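Local coordinates for protein PHO85 cyclin-10 (Saccharomyces cerevisiae, PDB 4KRD) that serves as the cyclin partner of the kinase PHO85, directing it to phosphorylate and restrain glycogen synthase GSY2 and so limiting glycogen accumulation, here represented by its cyclin-box domain, at residues I47-K52 / L197-L202; L82-F87 / L128-V133; I109-L114 / T183-S188; A139-S144 / E156-V161. All coordinates share one frame; numbering follows the deposited sequence. Where two conformers were deposited one is given.

Contact 1. Residues I47-K52 / L197-L202; sequences IELLLK and LLLNEL
Leu199 is the first residue of 197-202 to meet Leu49, and the two leucines touch branch to branch: CD1 of Leu199 lies 3.8 Å from CD1 of Leu49. The side chains lie nearly perpendicular, so a single methyl pair does the touching. Leu199 places its CG anti to its own backbone N (chi1 168°), which swings a side chain rooted at the flank of its helix round toward helix 36-54. One turn later comes Leu202, whose CB also sits on the CD1 methyl of Leu49, at 3.9 Å. Here the two side chains run past each other in opposite directions, with the end of Leu49 reaching the root of Leu202. CD1 of Leu49 is thereby lodged between one residue and the third one after it on the facing helix, touching the end of Leu199 and the base of Leu202. The helices approach to 7.0 Å between CA of Leu49 and CA of Leu202. Leu50 is a looser neighbour, with its CD2 4.7 Å from CD1 of Leu202. All three touching leucines are buried, and the interface between the two segments is purely apolar, 167 Å² in all. Cys206, beyond the last helix, also packs on Leu49, while Leu199 goes on to meet Asn42, Glu45 and Thr46 of helix 36-54. Helix 189-203 thus lies against helix 36-54 and, through Leu198, Glu201 and Leu202, against Leu122 of strand 122-124; Glu201 adds a salt bridge to Arg116 of the hairpin's other strand.

Contact 2. Residues L82-F87 / L128-V133; sequences LSSADF and LQEKEV
The carboxylate of Glu130 faces Ser84 across a gap that one water fills: the water donates a short bond of 2.6 Å to OE2 of Glu130 and lies 3.0 Å from OG of Ser84. The two polar groups stay 4.4 Å apart, Ser84 OG to Glu130 OE2, and are bridged by that water. A second flat group, the carboxylate of Glu132, turns back on its own segment, where the backbone N of Gln129 meets OE1 of Glu132 at 3.0 Å from above the carboxylate plane, tilted 53° out of it; Tyr71 OH is a further partner of this oxygen. On the Ser84 side, the ring of Phe87 meets the ring of His134, the planes about 35° apart. The direct contact is made by Ser84 and Val133. Ser84 has OG beside its backbone N and anti to the carbonyl carbon (chi1 -69°), which sets the hydroxyl 3.3 Å from CG1 of Val133, a close approach of oxygen to methyl. Inward of it Val133 is buried and packs on Ile47, whereas Glu130 lies at the solvent side, so the meeting shades from apolar to hydrated over about one helical turn. Just before Ser84, Ser83 closes the start of helix 84-95: its OG accepts from N of Asp86 at 3.3 Å. This is a classic serine N-cap, and the contact joins the opening turn of that helix to the beginning of helix 130-148 within the predominantly helical cyclin fold.

Contact 3. Residues I109-L114 / T183-S188; sequences IDTLFL and TKLMVS
Thr111, on the last turn of helix 99-113, gives its hydroxyl proton to Thr183: OG1 to OG1 is 2.9 Å. The two threonines meet in different rotamers. In Thr111, OG1 stands opposite the backbone N (chi1 -164°), and its methyl is wedged between the N and the carbonyl carbon. In Thr183 it is OG1 that takes the wedged place (chi1 80°), while CG2 lies beside the backbone N, anti to the carbonyl carbon. Each threonine therefore offers the other both a polar and an apolar branch; CG2 of Thr111 comes within 3.6 Å of OG1 of Thr183. That same methyl is also met by CD2 of Leu185 at 3.9 Å, the two side chains standing roughly square to one another. Asn19 ND2 donates to Thr111 OG1, and Thr183 OG1 in turn donates to Val180 O. The loop carrying Thr183 and Leu185 also touches a second protein chain, presumably the kinase partner, where Met186 N bonds to an acidic side chain. Asn19, Thr111, Thr183 and Val180 thus form a relay in which each hydroxyl both gives and receives, a pattern that probably strengthens the individual bonds and probably fixes the rotation of both hydroxyls.

Contact 4. Residues A139-S144 / E156-V161; sequences AAVRLS and EYFSKV
Phe158 lays its ring beneath Arg142, and the aliphatic part of the arginine does the touching. CD of Arg142 stands over one face, 4.1 Å from the ring centroid and 17° off the normal, a CH-pi contact, while CB of Arg142 reaches CE2 of Phe158 at 3.7 Å. Val141 comes to the ring at its edge instead, near the ring plane, with CG1 3.9 Å from CZ. The side chains of Arg142 and Phe158 run antiparallel past one another, so the guanidinium ends up near the root of the phenylalanine: CB of Phe158 lies over one face of the guanidinium, 3.9 Å from NH1 of Arg142. That group runs nearly parallel to the ring, 17° between planes. A bend at chi2 (62°) folds the arginine chain along the ring in this way. Farther out, the polar end of Arg142 is gripped by a salt bridge from NE to Glu173 of helix 166-180 and by a hydrogen bond from NH1 to His153 O. Phe158 also packs on Leu169 and Tyr97, and Val141 on Tyr97 and Tyr102. Burial of the cation is probably made tolerable by these bonds of NE and NH1 to Glu173 and His153 O; the nearby carboxylate probably offsets the charge, leaving the methylenes to serve as apolar surface for helix 155-162.

How the contacts relate
Starting from the N terminus, helix 36-54 opens contact 1, which closes only when the last helix, 189-203, returns after nearly the whole fold. The other three contacts fall within that span. Contact 2 opens at 82-87, and contact 3 opens at 109-114 before contact 2 closes at 128-133, so these two cross. Contact 4 then joins helices 130-148 and 155-162 within the span of contact 3, which itself closes at 183-188. Helix 130-148 serves contacts 2 and 4; contact 1 touches contacts 2 and 3 through Ile47 among others, and contacts 2 and 3 meet at Leu128 and Phe113. Contacts 1 and 4 lie on opposite sides of the chain's centre, about 23 Å apart between centres.

Contact 1. Residues I47-K52 / L197-L202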
# COMPACT_ATOMS: atom_id res chain seq x y z
N ILE B 47 -22.25 -14.11 5.03
CA ILE B 47 -22.56 -14.93 3.87
C ILE B 47 -24.00 -15.47 3.92
O ILE B 47 -24.74 -15.39 2.94
CB ILE B 47 -21.58 -16.10 3.73
CG1 ILE B 47 -20.19 -15.57 3.36
CG2 ILE B 47 -22.09 -17.05 2.65
CD1 ILE B 47 -19.04 -16.52 3.69
N GLU B 48 -24.39 -16.01 5.07
CA GLU B 48 -25.75 -16.53 5.20
C GLU B 48 -26.81 -15.47 4.93
O GLU B 48 -27.81 -15.75 4.28
CB GLU B 48 -25.96 -17.19 6.56
CG GLU B 48 -25.16 -18.48 6.68
CD GLU B 48 -25.16 -19.05 8.09
OE1 GLU B 48 -25.93 -18.54 8.95
OE2 GLU B 48 -24.38 -20.01 8.33
N LEU B 49 -26.59 -14.24 5.41
CA LEU B 49 -27.57 -13.17 5.19
C LEU B 49 -27.60 -12.68 3.75
O LEU B 49 -28.67 -12.39 3.20
CB LEU B 49 -27.38 -12.02 6.18
CG LEU B 49 -27.65 -12.42 7.63
CD1 LEU B 49 -27.28 -11.32 8.59
CD2 LEU B 49 -29.13 -12.82 7.80
N LEU B 50 -26.44 -12.59 3.11
CA LEU B 50 -26.41 -12.25 1.70
C LEU B 50 -27.17 -13.29 0.88
O LEU B 50 -27.89 -12.95 -0.06
CB LEU B 50 -24.96 -12.12 1.21
CG LEU B 50 -24.28 -10.89 1.80
CD1 LEU B 50 -22.77 -10.90 1.49
CD2 LEU B 50 -24.97 -9.65 1.24
N LEU B 51 -26.99 -14.55 1.23
CA LEU B 51 -27.72 -15.63 0.57
C LEU B 51 -29.22 -15.42 0.74
O LEU B 51 -29.98 -15.50 -0.23
CB LEU B 51 -27.30 -16.99 1.14
CG LEU B 51 -25.95 -17.53 0.66
CD1 LEU B 51 -25.51 -18.71 1.51
CD2 LEU B 51 -26.03 -17.93 -0.81
N LYS B 52 -29.65 -15.12 1.96
CA LYS B 52 -31.05 -14.82 2.23
C LYS B 52 -31.58 -13.67 1.37
O LYS B 52 -32.60 -13.80 0.70
CB LYS B 52 -31.26 -14.50 3.71
CG LYS B 52 -31.27 -15.71 4.62
CD LYS B 52 -31.93 -15.39 5.95
CE LYS B 52 -31.98 -16.62 6.87
NZ LYS B 52 -30.61 -17.09 7.23
N LEU B 197 -20.49 -3.83 11.93
CA LEU B 197 -21.64 -2.93 11.92
C LEU B 197 -22.63 -3.24 10.78
O LEU B 197 -23.85 -3.15 10.96
CB LEU B 197 -21.20 -1.47 11.90
CG LEU B 197 -20.23 -1.06 13.02
CD1 LEU B 197 -19.81 0.40 12.91
CD2 LEU B 197 -20.82 -1.34 14.40
N LEU B 198 -22.12 -3.63 9.61
CA LEU B 198 -23.00 -3.99 8.49
C LEU B 198 -23.75 -5.30 8.75
O LEU B 198 -24.89 -5.47 8.33
CB LEU B 198 -22.23 -4.09 7.17
CG LEU B 198 -21.61 -2.78 6.65
CD1 LEU B 198 -20.56 -3.05 5.58
CD2 LEU B 198 -22.70 -1.84 6.13
N LEU B 199 -23.09 -6.22 9.43
CA LEU B 199 -23.70 -7.49 9.80
C LEU B 199 -24.86 -7.25 10.77
O LEU B 199 -25.92 -7.87 10.65
CB LEU B 199 -22.66 -8.39 10.46
CG LEU B 199 -23.21 -9.63 11.16
CD1 LEU B 199 -23.89 -10.53 10.14
CD2 LEU B 199 -22.10 -10.37 11.88
N ASN B 200 -24.65 -6.35 11.73
CA ASN B 200 -25.71 -5.98 12.66
C ASN B 200 -26.90 -5.36 11.94
O ASN B 200 -28.05 -5.71 12.21
CB ASN B 200 -25.18 -5.04 13.76
CG ASN B 200 -24.27 -5.76 14.75
OD1 ASN B 200 -24.15 -6.98 14.73
ND2 ASN B 200 -23.62 -5.00 15.62
N GLU B 201 -26.62 -4.46 10.99
CA GLU B 201 -27.68 -3.84 10.21
C GLU B 201 -28.46 -4.86 9.37
O GLU B 201 -29.69 -4.83 9.33
CB GLU B 201 -27.11 -2.72 9.33
CG GLU B 201 -28.17 -1.86 8.64
CD GLU B 201 -27.58 -0.66 7.92
OE1 GLU B 201 -26.34 -0.49 7.96
OE2 GLU B 201 -28.34 0.11 7.30
N LEU B 202 -27.76 -5.78 8.71
CA LEU B 202 -28.43 -6.81 7.93
C LEU B 202 -29.27 -7.70 8.83
O LEU B 202 -30.43 -8.02 8.55
CB LEU B 202 -27.41 -7.69 7.22
CG LEU B 202 -26.74 -7.11 5.98
CD1 LEU B 202 -25.55 -7.98 5.59
CD2 LEU B 202 -27.76 -7.02 4.87

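Contact 2. Residues L82-F87 / L128-V133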
# COMPACT_ATOMS: atom_id res chain seq x y z
N LEU B 82 -16.57 -30.02 2.34
CA LEU B 82 -16.83 -29.46 3.66
C LEU B 82 -17.86 -28.32 3.60
O LEU B 82 -17.94 -27.60 2.61
CB LEU B 82 -15.53 -28.94 4.28
CG LEU B 82 -14.39 -29.94 4.48
CD1 LEU B 82 -13.15 -29.22 5.02
CD2 LEU B 82 -14.78 -31.08 5.42
N SER B 83 -18.65 -28.17 4.66
CA SER B 83 -19.57 -27.05 4.76
C SER B 83 -18.76 -25.77 4.87
O SER B 83 -17.55 -25.82 5.08
CB SER B 83 -20.46 -27.20 5.99
OG SER B 83 -19.69 -27.23 7.17
N SER B 84 -19.42 -24.62 4.74
CA SER B 84 -18.72 -23.33 4.92
C SER B 84 -18.04 -23.23 6.28
O SER B 84 -16.89 -22.81 6.38
CB SER B 84 -19.69 -22.15 4.75
OG SER B 84 -20.09 -22.04 3.41
N ALA B 85 -18.76 -23.61 7.34
CA ALA B 85 -18.23 -23.49 8.69
C ALA B 85 -17.02 -24.39 8.89
O ALA B 85 -16.02 -23.98 9.47
CB ALA B 85 -19.31 -23.81 9.72
N ASP B 86 -17.09 -25.63 8.39
CA ASP B 86 -16.00 -26.58 8.55
C ASP B 86 -14.80 -26.20 7.67
O ASP B 86 -13.65 -26.44 8.04
CB ASP B 86 -16.45 -28.00 8.22
CG ASP B 86 -17.47 -28.55 9.21
OD1 ASP B 86 -17.52 -28.05 10.36
OD2 ASP B 86 -18.23 -29.48 8.84
N PHE B 87 -15.08 -25.64 6.50
CA PHE B 87 -14.02 -25.22 5.59
C PHE B 87 -13.22 -24.09 6.24
O PHE B 87 -11.99 -24.07 6.19
CB PHE B 87 -14.62 -24.76 4.27
CG PHE B 87 -13.60 -24.44 3.21
CD1 PHE B 87 -12.56 -25.32 2.95
CD2 PHE B 87 -13.70 -23.27 2.46
CE1 PHE B 87 -11.62 -25.05 1.97
CE2 PHE B 87 -12.76 -22.98 1.47
CZ PHE B 87 -11.71 -23.88 1.23
N LEU B 128 -25.97 -13.44 -4.66
CA LEU B 128 -25.06 -14.51 -4.25
C LEU B 128 -25.81 -15.85 -4.27
O LEU B 128 -26.89 -15.95 -3.72
CB LEU B 128 -24.59 -14.25 -2.82
CG LEU B 128 -23.62 -15.27 -2.20
CD1 LEU B 128 -22.37 -15.47 -3.05
CD2 LEU B 128 -23.26 -14.81 -0.79
N GLN B 129 -25.21 -16.87 -4.89
CA GLN B 129 -25.76 -18.24 -4.87
C GLN B 129 -24.90 -19.15 -4.00
O GLN B 129 -23.71 -18.87 -3.81
CB GLN B 129 -25.79 -18.85 -6.27
CG GLN B 129 -26.44 -18.02 -7.35
CD GLN B 129 -26.33 -18.71 -8.70
OE1 GLN B 129 -25.39 -18.46 -9.46
NE2 GLN B 129 -27.27 -19.60 -9.00
N GLU B 130 -25.49 -20.24 -3.51
CA GLU B 130 -24.77 -21.16 -2.64
C GLU B 130 -23.60 -21.81 -3.36
O GLU B 130 -22.57 -22.11 -2.75
CB GLU B 130 -25.69 -22.26 -2.07
CG GLU B 130 -25.00 -23.14 -1.02
CD GLU B 130 -24.68 -22.40 0.29
OE1 GLU B 130 -25.62 -21.97 0.99
OE2 GLU B 130 -23.48 -22.24 0.62
N LYS B 131 -23.75 -22.03 -4.66
CA LYS B 131 -22.67 -22.63 -5.44
C LYS B 131 -21.47 -21.69 -5.64
O LYS B 131 -20.43 -22.11 -6.17
CB LYS B 131 -23.19 -23.14 -6.79
CG LYS B 131 -24.20 -24.28 -6.65
CD LYS B 131 -24.17 -25.19 -7.87
CE LYS B 131 -24.93 -26.48 -7.60
NZ LYS B 131 -24.64 -27.49 -8.66
N GLU B 132 -21.60 -20.44 -5.21
CA GLU B 132 -20.51 -19.46 -5.35
C GLU B 132 -19.76 -19.27 -4.04
O GLU B 132 -18.67 -18.67 -4.03
CB GLU B 132 -21.07 -18.12 -5.86
CG GLU B 132 -21.54 -18.22 -7.32
CD GLU B 132 -22.59 -17.18 -7.72
OE1 GLU B 132 -23.01 -16.38 -6.86
OE2 GLU B 132 -22.99 -17.17 -8.90
N VAL B 133 -20.31 -19.79 -2.95
CA VAL B 133 -19.78 -19.50 -1.62
C VAL B 133 -18.38 -20.07 -1.33
O VAL B 133 -17.52 -19.37 -0.78
CB VAL B 133 -20.75 -19.95 -0.50
CG1 VAL B 133 -20.04 -19.91 0.85
CG2 VAL B 133 -22.00 -19.07 -0.51
O HOH W 1 -23.08 -21.54 3.14

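Contact 3. Residues I109-L114 / T183-S188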
# COMPACT_ATOMS: atom_id res chain seq x y z
N ILE B 109 -16.40 -9.05 0.93
CA ILE B 109 -17.68 -9.54 0.45
C ILE B 109 -18.78 -8.49 0.62
O ILE B 109 -19.64 -8.35 -0.25
CB ILE B 109 -18.06 -10.91 1.07
CG1 ILE B 109 -18.20 -10.81 2.59
CG2 ILE B 109 -17.02 -11.99 0.71
CD1 ILE B 109 -18.93 -12.03 3.20
N ASP B 110 -18.74 -7.74 1.73
CA ASP B 110 -19.60 -6.57 1.97
C ASP B 110 -19.58 -5.62 0.79
O ASP B 110 -20.60 -5.18 0.31
CB ASP B 110 -19.11 -5.75 3.18
CG ASP B 110 -19.48 -6.38 4.53
OD1 ASP B 110 -20.49 -7.10 4.61
OD2 ASP B 110 -18.75 -6.09 5.51
N THR B 111 -18.37 -5.25 0.35
CA THR B 111 -18.27 -4.24 -0.67
C THR B 111 -18.59 -4.78 -2.07
O THR B 111 -18.99 -4.03 -2.96
CB THR B 111 -16.89 -3.51 -0.62
OG1 THR B 111 -16.95 -2.29 -1.37
CG2 THR B 111 -15.80 -4.41 -1.17
N LEU B 112 -18.44 -6.09 -2.25
CA LEU B 112 -18.86 -6.70 -3.50
C LEU B 112 -20.40 -6.72 -3.63
O LEU B 112 -20.96 -6.45 -4.71
CB LEU B 112 -18.30 -8.13 -3.61
CG LEU B 112 -18.66 -8.97 -4.84
CD1 LEU B 112 -18.44 -8.21 -6.16
CD2 LEU B 112 -17.92 -10.32 -4.84
N PHE B 113 -21.08 -7.04 -2.53
CA PHE B 113 -22.52 -7.34 -2.64
C PHE B 113 -23.46 -6.21 -2.20
O PHE B 113 -24.64 -6.22 -2.54
CB PHE B 113 -22.86 -8.64 -1.89
CG PHE B 113 -22.30 -9.87 -2.54
CD1 PHE B 113 -22.90 -10.39 -3.68
CD2 PHE B 113 -21.17 -10.50 -2.05
CE1 PHE B 113 -22.38 -11.51 -4.30
CE2 PHE B 113 -20.65 -11.63 -2.67
CZ PHE B 113 -21.26 -12.12 -3.80
N LEU B 114 -22.93 -5.25 -1.45
CA LEU B 114 -23.75 -4.19 -0.86
C LEU B 114 -23.28 -2.79 -1.22
O LEU B 114 -22.07 -2.51 -1.28
CB LEU B 114 -23.74 -4.31 0.67
CG LEU B 114 -24.31 -5.59 1.31
CD1 LEU B 114 -23.84 -5.72 2.76
CD2 LEU B 114 -25.82 -5.59 1.22
N THR B 183 -14.55 -0.28 -6.18
CA THR B 183 -15.02 0.27 -4.92
C THR B 183 -13.83 0.71 -4.06
O THR B 183 -12.68 0.36 -4.34
CB THR B 183 -15.90 -0.73 -4.13
OG1 THR B 183 -15.07 -1.69 -3.45
CG2 THR B 183 -16.85 -1.47 -5.07
N LYS B 184 -14.10 1.48 -3.01
CA LYS B 184 -13.03 1.94 -2.13
C LYS B 184 -12.60 0.86 -1.14
O LYS B 184 -13.38 0.46 -0.27
CB LYS B 184 -13.45 3.21 -1.42
CG LYS B 184 -13.67 4.36 -2.40
CD LYS B 184 -14.51 5.46 -1.79
CE LYS B 184 -14.93 6.46 -2.85
NZ LYS B 184 -13.87 7.47 -3.11
N LEU B 185 -11.34 0.43 -1.27
CA LEU B 185 -10.83 -0.79 -0.64
C LEU B 185 -9.73 -0.57 0.39
O LEU B 185 -9.22 -1.54 0.97
CB LEU B 185 -10.21 -1.69 -1.71
CG LEU B 185 -11.13 -2.34 -2.73
CD1 LEU B 185 -10.33 -3.24 -3.66
CD2 LEU B 185 -12.20 -3.13 -1.99
N MET B 186 -9.34 0.67 0.61
CA MET B 186 -8.18 0.90 1.46
C MET B 186 -8.38 0.36 2.87
O MET B 186 -9.33 0.73 3.55
CB MET B 186 -7.86 2.39 1.49
CG MET B 186 -6.67 2.72 2.34
SD MET B 186 -6.36 4.48 2.25
CE MET B 186 -7.43 5.12 3.53
N VAL B 187 -7.49 -0.52 3.32
CA VAL B 187 -7.57 -1.02 4.68
C VAL B 187 -7.48 0.13 5.69
O VAL B 187 -6.62 1.01 5.57
CB VAL B 187 -6.46 -2.05 4.99
CG1 VAL B 187 -6.45 -2.37 6.48
CG2 VAL B 187 -6.66 -3.32 4.15
N SER B 188 -8.39 0.12 6.66
CA SER B 188 -8.48 1.16 7.67
C SER B 188 -9.31 0.63 8.85
O SER B 188 -10.06 -0.33 8.70
CB SER B 188 -9.19 2.40 7.11
OG SER B 188 -10.60 2.15 7.00

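Contact 4. Residues A139-S144 / E156-V161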
# COMPACT_ATOMS: atom_id res chain seq x y z
N ALA B 139 -11.10 -16.92 -2.15
CA ALA B 139 -10.60 -15.65 -2.69
C ALA B 139 -10.52 -14.53 -1.66
O ALA B 139 -9.51 -13.79 -1.59
CB ALA B 139 -11.47 -15.21 -3.88
N ALA B 140 -11.57 -14.38 -0.84
CA ALA B 140 -11.62 -13.27 0.12
C ALA B 140 -10.58 -13.43 1.21
O ALA B 140 -9.97 -12.45 1.66
CB ALA B 140 -13.03 -13.14 0.71
N VAL B 141 -10.36 -14.67 1.65
CA VAL B 141 -9.31 -14.90 2.64
C VAL B 141 -7.94 -14.62 2.03
O VAL B 141 -7.13 -13.98 2.66
CB VAL B 141 -9.35 -16.32 3.24
CG1 VAL B 141 -8.08 -16.59 4.07
CG2 VAL B 141 -10.62 -16.49 4.10
N ARG B 142 -7.70 -15.09 0.81
CA ARG B 142 -6.38 -14.98 0.21
C ARG B 142 -6.04 -13.53 -0.08
O ARG B 142 -4.94 -13.06 0.23
CB ARG B 142 -6.29 -15.84 -1.07
CG ARG B 142 -4.93 -15.76 -1.79
CD ARG B 142 -3.78 -16.26 -0.92
NE ARG B 142 -2.57 -16.51 -1.72
CZ ARG B 142 -1.39 -16.83 -1.20
NH1 ARG B 142 -1.26 -16.93 0.12
NH2 ARG B 142 -0.35 -17.03 -1.99
N LEU B 143 -6.99 -12.80 -0.64
CA LEU B 143 -6.80 -11.39 -0.97
C LEU B 143 -6.58 -10.59 0.32
O LEU B 143 -5.74 -9.70 0.39
CB LEU B 143 -8.03 -10.86 -1.74
CG LEU B 143 -7.81 -9.79 -2.80
CD1 LEU B 143 -6.55 -10.08 -3.60
CD2 LEU B 143 -9.03 -9.68 -3.74
N SER B 144 -7.36 -10.94 1.35
CA SER B 144 -7.24 -10.29 2.64
C SER B 144 -5.83 -10.38 3.22
O SER B 144 -5.27 -9.38 3.67
CB SER B 144 -8.27 -10.87 3.63
OG SER B 144 -7.99 -10.38 4.93
N GLU B 156 1.58 -22.40 -3.00
CA GLU B 156 1.48 -23.86 -2.93
C GLU B 156 0.74 -24.29 -1.66
O GLU B 156 -0.24 -25.02 -1.72
CB GLU B 156 2.88 -24.48 -2.96
CG GLU B 156 2.89 -25.99 -3.09
CD GLU B 156 4.28 -26.52 -3.41
OE1 GLU B 156 5.26 -25.87 -3.01
OE2 GLU B 156 4.39 -27.59 -4.05
N TYR B 157 1.23 -23.83 -0.51
CA TYR B 157 0.61 -24.15 0.77
C TYR B 157 -0.87 -23.76 0.85
O TYR B 157 -1.71 -24.57 1.25
CB TYR B 157 1.38 -23.51 1.91
CG TYR B 157 0.87 -23.95 3.26
CD1 TYR B 157 1.09 -25.25 3.70
CD2 TYR B 157 0.17 -23.08 4.09
CE1 TYR B 157 0.62 -25.67 4.93
CE2 TYR B 157 -0.30 -23.49 5.32
CZ TYR B 157 -0.07 -24.79 5.74
OH TYR B 157 -0.52 -25.23 6.96
N PHE B 158 -1.19 -22.52 0.49
CA PHE B 158 -2.60 -22.09 0.53
C PHE B 158 -3.51 -22.91 -0.39
O PHE B 158 -4.62 -23.30 0.01
CB PHE B 158 -2.74 -20.59 0.23
CG PHE B 158 -4.06 -20.01 0.67
CD1 PHE B 158 -4.27 -19.63 1.98
CD2 PHE B 158 -5.11 -19.88 -0.23
CE1 PHE B 158 -5.50 -19.11 2.39
CE2 PHE B 158 -6.34 -19.37 0.17
CZ PHE B 158 -6.54 -18.99 1.48
N SER B 159 -3.06 -23.17 -1.61
CA SER B 159 -3.81 -24.04 -2.53
C SER B 159 -4.17 -25.39 -1.89
O SER B 159 -5.33 -25.80 -1.91
CB SER B 159 -2.99 -24.29 -3.79
OG SER B 159 -2.75 -23.08 -4.49
N LYS B 160 -3.17 -26.06 -1.32
CA LYS B 160 -3.39 -27.37 -0.71
C LYS B 160 -4.35 -27.29 0.46
O LYS B 160 -5.17 -28.18 0.67
CB LYS B 160 -2.07 -27.97 -0.23
CG LYS B 160 -1.07 -28.24 -1.34
CD LYS B 160 0.25 -28.75 -0.76
CE LYS B 160 1.31 -28.92 -1.84
NZ LYS B 160 2.61 -29.34 -1.24
N VAL B 161 -4.24 -26.23 1.25
CA VAL B 161 -5.17 -26.03 2.36
C VAL B 161 -6.61 -25.95 1.86
O VAL B 161 -7.52 -26.54 2.45
CB VAL B 161 -4.82 -24.77 3.17
CG1 VAL B 161 -5.97 -24.41 4.11
CG2 VAL B 161 -3.54 -24.99 3.95